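Local structure of ABC transporter binding protein AcbH (Actinoplanes, 3OO8) at residues A[73-78]-A[95-100]; A[209-214]-A[369-374]. The protein serves as the extracellular solute-binding receptor of an ABC transporter, taking beta-D-galactopyranose as its exclusive substrate. The protein carries 2 engineered substitutions. All coordinates share one frame; numbering follows the deposited sequence.

Contact 1 of 2, residues A[73-78]-A[95-100]; sequences NISNYL and QFFAAQ
Phe97 reaches from helix 92-99 to helix 67-79 and lays its ring against Ile74, Ser75 and Leu78, side chains one turn apart or next to each other on that helix. Leu78 comes over one face: its CD1 stands 4.0 Å from the centroid of the Phe97 ring and 22° off the ring normal, displaced toward the rim at CG and CD2, in a CH-pi contact. Ile74 takes the far end of the ring, where its CG2 packs 3.6 Å from Phe97 CZ and its CG1 lies 3.8 Å from Phe97 CE2, so that both branches of the isoleucine are used. Ser75 offers its carbon, CB standing 4.0 Å from Phe97 CE1. What brings the ring across is the first torsion of Phe97 (chi1 -54°), which sets CG anti to the carbonyl carbon, beside the backbone N, and carries the ring toward helix 67-79. The axes of the 73-78 and 95-99 segments run the same way at 24°, with a closest approach of 11.7 Å, a wide spacing that one aromatic side chain spans. With an alanine in place of Phe97, Leu78 CD1 and both Ile74 branches are likely to lose the surface they pack on, opening a gap between the helices. Beyond the ring, Ile74 also touches Trp88 of strand 85-89 and lies close to Arg93, a galactose-binding residue, which places this contact next to the sugar site. Between these two segments the joining is through carbon alone, a cohesion that rests on close fit and the burial of apolar surface.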
# COMPACT_ATOMS: atom_id res chain seq x y z
N ASN A 73 -9.05 8.32 -16.39
CA ASN A 73 -8.85 9.52 -17.20
C ASN A 73 -7.66 10.38 -16.79
O ASN A 73 -7.44 11.44 -17.38
CB ASN A 73 -10.14 10.37 -17.20
CG ASN A 73 -10.08 11.56 -18.18
OD1 ASN A 73 -9.81 11.39 -19.38
ND2 ASN A 73 -10.39 12.75 -17.67
N ILE A 74 -6.87 9.93 -15.82
CA ILE A 74 -5.83 10.80 -15.27
C ILE A 74 -4.87 11.50 -16.24
O ILE A 74 -4.66 12.70 -16.14
CB ILE A 74 -5.06 10.12 -14.09
CG1 ILE A 74 -4.19 11.12 -13.33
CG2 ILE A 74 -4.25 8.91 -14.57
CD1 ILE A 74 -4.97 12.20 -12.64
N SER A 75 -4.28 10.76 -17.17
CA SER A 75 -3.30 11.37 -18.08
C SER A 75 -3.98 12.45 -18.95
O SER A 75 -3.47 13.56 -19.10
CB SER A 75 -2.62 10.29 -18.93
OG SER A 75 -1.63 10.88 -19.77
N ASN A 76 -5.15 12.12 -19.50
CA ASN A 76 -5.91 13.06 -20.34
C ASN A 76 -6.33 14.28 -19.52
O ASN A 76 -6.27 15.42 -19.98
CB ASN A 76 -7.17 12.39 -20.90
CG ASN A 76 -7.98 13.31 -21.81
OD1 ASN A 76 -7.44 13.90 -22.76
ND2 ASN A 76 -9.26 13.43 -21.54
N TYR A 77 -6.74 14.00 -18.29
CA TYR A 77 -7.14 15.05 -17.34
C TYR A 77 -6.03 16.06 -17.07
O TYR A 77 -6.26 17.27 -17.14
CB TYR A 77 -7.64 14.39 -16.05
CG TYR A 77 -7.81 15.33 -14.87
CD1 TYR A 77 -8.98 16.08 -14.70
CD2 TYR A 77 -6.83 15.41 -13.88
CE1 TYR A 77 -9.13 16.94 -13.59
CE2 TYR A 77 -6.99 16.24 -12.77
CZ TYR A 77 -8.14 16.99 -12.63
OH TYR A 77 -8.29 17.80 -11.51
N LEU A 78 -4.82 15.57 -16.79
CA LEU A 78 -3.70 16.45 -16.52
C LEU A 78 -3.30 17.24 -17.76
O LEU A 78 -2.79 18.36 -17.66
CB LEU A 78 -2.50 15.61 -16.03
CG LEU A 78 -2.73 14.98 -14.65
CD1 LEU A 78 -1.65 13.97 -14.33
CD2 LEU A 78 -2.80 16.08 -13.58
N GLN A 95 5.38 9.29 -10.46
CA GLN A 95 6.69 9.60 -11.02
C GLN A 95 6.67 9.78 -12.54
O GLN A 95 7.43 10.59 -13.07
CB GLN A 95 7.74 8.58 -10.57
CG GLN A 95 7.95 8.61 -9.04
CD GLN A 95 9.17 7.90 -8.58
OE1 GLN A 95 9.49 6.82 -9.06
NE2 GLN A 95 9.90 8.52 -7.64
N PHE A 96 5.80 9.04 -13.21
CA PHE A 96 5.65 9.13 -14.67
C PHE A 96 5.13 10.52 -15.03
O PHE A 96 5.70 11.19 -15.90
CB PHE A 96 4.68 8.06 -15.18
CG PHE A 96 4.52 8.05 -16.68
CD1 PHE A 96 5.42 7.37 -17.48
CD2 PHE A 96 3.48 8.73 -17.28
CE1 PHE A 96 5.29 7.36 -18.86
CE2 PHE A 96 3.32 8.71 -18.67
CZ PHE A 96 4.24 8.03 -19.45
N PHE A 97 4.07 10.97 -14.36
CA PHE A 97 3.52 12.27 -14.67
C PHE A 97 4.49 13.38 -14.36
O PHE A 97 4.58 14.32 -15.15
CB PHE A 97 2.16 12.49 -14.03
CG PHE A 97 1.15 11.42 -14.34
CD1 PHE A 97 1.01 10.95 -15.63
CD2 PHE A 97 0.34 10.90 -13.34
CE1 PHE A 97 0.08 9.96 -15.93
CE2 PHE A 97 -0.60 9.91 -13.64
CZ PHE A 97 -0.72 9.44 -14.93
N ALA A 98 5.20 13.28 -13.23
CA ALA A 98 6.21 14.28 -12.85
C ALA A 98 7.34 14.31 -13.89
O ALA A 98 7.82 15.38 -14.25
CB ALA A 98 6.80 14.00 -11.44
N ALA A 99 7.73 13.13 -14.36
CA ALA A 99 8.81 13.03 -15.37
C ALA A 99 8.38 13.67 -16.69
O ALA A 99 9.22 14.20 -17.43
CB ALA A 99 9.14 11.57 -15.60
N GLN A 100 7.09 13.61 -16.97
CA GLN A 100 6.51 14.10 -18.21
C GLN A 100 6.26 15.60 -18.24
O GLN A 100 5.83 16.13 -19.27
CB GLN A 100 5.18 13.40 -18.39
CG GLN A 100 4.50 13.60 -19.69
CD GLN A 100 3.46 12.51 -19.91
OE1 GLN A 100 3.19 11.72 -19.01
NE2 GLN A 100 2.88 12.47 -21.11

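Contact 2 of 2, residues A[209-214]-A[369-374]. Engineered in segment 369-374: Glu372 (natural residue Asp).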
# COMPACT_ATOMS: atom_id res chain seq x y z
N LYS A 209 13.47 -1.21 -8.77
CA LYS A 209 14.12 -1.40 -10.07
C LYS A 209 13.38 -2.44 -10.88
O LYS A 209 13.13 -2.24 -12.09
CB LYS A 209 15.58 -1.82 -9.90
CG LYS A 209 16.55 -0.69 -9.54
CD LYS A 209 17.93 -1.28 -9.35
CE LYS A 209 18.97 -0.21 -9.15
NZ LYS A 209 20.29 -0.86 -8.90
N LEU A 210 12.98 -3.53 -10.22
CA LEU A 210 12.23 -4.57 -10.91
C LEU A 210 10.89 -4.02 -11.40
O LEU A 210 10.47 -4.26 -12.53
CB LEU A 210 12.00 -5.79 -10.00
CG LEU A 210 11.28 -6.99 -10.64
CD1 LEU A 210 12.08 -7.60 -11.79
CD2 LEU A 210 10.92 -8.06 -9.61
N MET A 211 10.21 -3.26 -10.53
CA MET A 211 8.95 -2.62 -10.91
C MET A 211 9.10 -1.71 -12.10
O MET A 211 8.18 -1.66 -12.91
CB MET A 211 8.37 -1.83 -9.74
CG MET A 211 7.89 -2.76 -8.62
SD MET A 211 6.72 -4.09 -8.87
CE MET A 211 7.75 -5.50 -9.21
N LYS A 212 10.20 -0.98 -12.17
CA LYS A 212 10.46 -0.05 -13.28
C LYS A 212 11.08 -0.74 -14.51
O LYS A 212 11.26 -0.11 -15.56
CB LYS A 212 11.29 1.11 -12.80
CG LYS A 212 10.54 2.03 -11.79
CD LYS A 212 11.43 3.14 -11.31
CE LYS A 212 10.68 4.09 -10.38
NZ LYS A 212 9.44 4.70 -10.99
N HIS A 213 11.29 -2.05 -14.40
CA HIS A 213 12.00 -2.85 -15.42
C HIS A 213 13.45 -2.39 -15.67
O HIS A 213 13.98 -2.52 -16.79
CB HIS A 213 11.20 -2.95 -16.72
CG HIS A 213 11.67 -4.04 -17.63
ND1 HIS A 213 11.79 -5.35 -17.23
CD2 HIS A 213 12.02 -4.01 -18.94
CE1 HIS A 213 12.22 -6.08 -18.24
NE2 HIS A 213 12.37 -5.29 -19.29
N GLU A 214 14.10 -1.89 -14.63
CA GLU A 214 15.53 -1.61 -14.61
C GLU A 214 16.35 -2.87 -14.36
O GLU A 214 17.55 -2.92 -14.61
CB GLU A 214 15.84 -0.50 -13.60
CG GLU A 214 15.23 0.79 -14.09
CD GLU A 214 15.09 1.85 -13.04
OE1 GLU A 214 15.50 1.63 -11.88
OE2 GLU A 214 14.53 2.92 -13.39
N GLN A 369 4.27 0.57 -2.39
CA GLN A 369 2.88 1.03 -2.53
C GLN A 369 1.95 -0.06 -3.06
O GLN A 369 0.84 0.27 -3.48
CB GLN A 369 2.85 2.15 -3.57
CG GLN A 369 3.74 3.34 -3.21
CD GLN A 369 3.39 3.93 -1.83
OE1 GLN A 369 2.22 4.18 -1.53
NE2 GLN A 369 4.40 4.18 -1.01
N PHE A 370 2.42 -1.31 -2.99
CA PHE A 370 1.74 -2.51 -3.55
C PHE A 370 2.03 -2.59 -5.05
O PHE A 370 2.14 -1.58 -5.72
CB PHE A 370 0.24 -2.55 -3.24
CG PHE A 370 -0.43 -3.86 -3.61
CD1 PHE A 370 -0.19 -5.03 -2.88
CD2 PHE A 370 -1.33 -3.89 -4.67
CE1 PHE A 370 -0.84 -6.23 -3.23
CE2 PHE A 370 -1.96 -5.09 -5.01
CZ PHE A 370 -1.71 -6.24 -4.29
N MET A 371 2.17 -3.81 -5.56
CA MET A 371 2.59 -3.97 -6.96
C MET A 371 1.73 -3.20 -7.95
O MET A 371 2.25 -2.62 -8.91
CB MET A 371 2.65 -5.45 -7.33
CG MET A 371 3.29 -5.62 -8.72
SD MET A 371 3.24 -7.35 -9.31
CE MET A 371 4.30 -8.16 -8.10
N GLU A 372 0.43 -3.15 -7.72
CA GLU A 372 -0.47 -2.44 -8.63
C GLU A 372 -0.20 -0.94 -8.79
O GLU A 372 -0.64 -0.33 -9.79
CB GLU A 372 -1.91 -2.66 -8.20
CG GLU A 372 -2.35 -4.07 -8.42
CD GLU A 372 -3.19 -4.24 -9.64
OE1 GLU A 372 -2.92 -3.57 -10.68
OE2 GLU A 372 -4.15 -5.04 -9.52
N ARG A 373 0.48 -0.34 -7.82
CA ARG A 373 0.81 1.08 -7.87
C ARG A 373 2.29 1.29 -8.12
O ARG A 373 2.67 2.37 -8.59
CB ARG A 373 0.40 1.76 -6.55
CG ARG A 373 -1.09 1.79 -6.35
CD ARG A 373 -1.42 2.51 -5.04
NE ARG A 373 -2.85 2.76 -4.91
CZ ARG A 373 -3.37 3.57 -3.98
NH1 ARG A 373 -2.57 4.19 -3.14
NH2 ARG A 373 -4.69 3.79 -3.91
N ASP A 374 3.13 0.30 -7.84
CA ASP A 374 4.57 0.51 -8.05
C ASP A 374 5.05 0.23 -9.47
O ASP A 374 6.15 0.66 -9.86
CB ASP A 374 5.42 -0.29 -7.05
CG ASP A 374 5.51 0.38 -5.68
OD1 ASP A 374 5.70 1.62 -5.66
OD2 ASP A 374 5.47 -0.36 -4.68
O HOH W 1 7.75 2.93 -9.61
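The end of helix 204-212 and the short helix 371-374 come closest at Met211 and Asp374, whose CA atoms are 6.1 Å apart. Helix 204-212 finishes in a Schellman motif, with His213 at positive phi, while Phe370 is the N-cap residue of the other helix and its O receives both Arg373 N and Asp374 N. Across the contact Met211 does most of the touching. Its CB rests 3.3 Å from Asp374 O, its CG 3.8 Å from Asp374 CB, and the chain then bends (chi2 -56°) to put SD 3.8 Å from Met371 CG, the two methionines crossing at about a right angle. Water 1 bridges the same carbonyl to the lysine: Lys212 NZ donates to it at 2.8 Å, and it donates to Asp374 O at 2.8 Å. Asp374 turns its carboxylate back on its own segment, where OD2 takes Gln369 N at 2.7 Å on the syn side in a nearly straight bond, though 33° out of the carboxylate plane, tying Gln369, ahead of the helix, to Asp374 at its other end. Arg373 and the engineered Glu372, an aspartate in nature, are beta-D-galactose-site positions, and Phe370 stacks on Trp142 of that site. The methionine contact lies beside a turn contributing to the sugar site, consistent with the ligand-binding region of a class 2 solute-binding protein.

Along the chain the two contacts come in series: contact 1 closes before contact 2 opens, and their centres lie about 17 Å apart. Contact 1 joins segments of helices 67-79 and 92-99 only 16 residues apart, with strand 85-89 of the mixed sheet between them in sequence, whereas contact 2 brings together segments separated by 154 residues. They meet directly through Gln95 OE1 and Lys212 NZ, 2.9 Å apart in a probable hydrogen bond, so the lysine that reaches Asp374 through water also ties helix 204-212 to helix 92-99. Arg93, on that same helix, and Arg373 both belong to the galactose site, so both contacts lie near residues of one sugar site and are consistent with framing different parts of it.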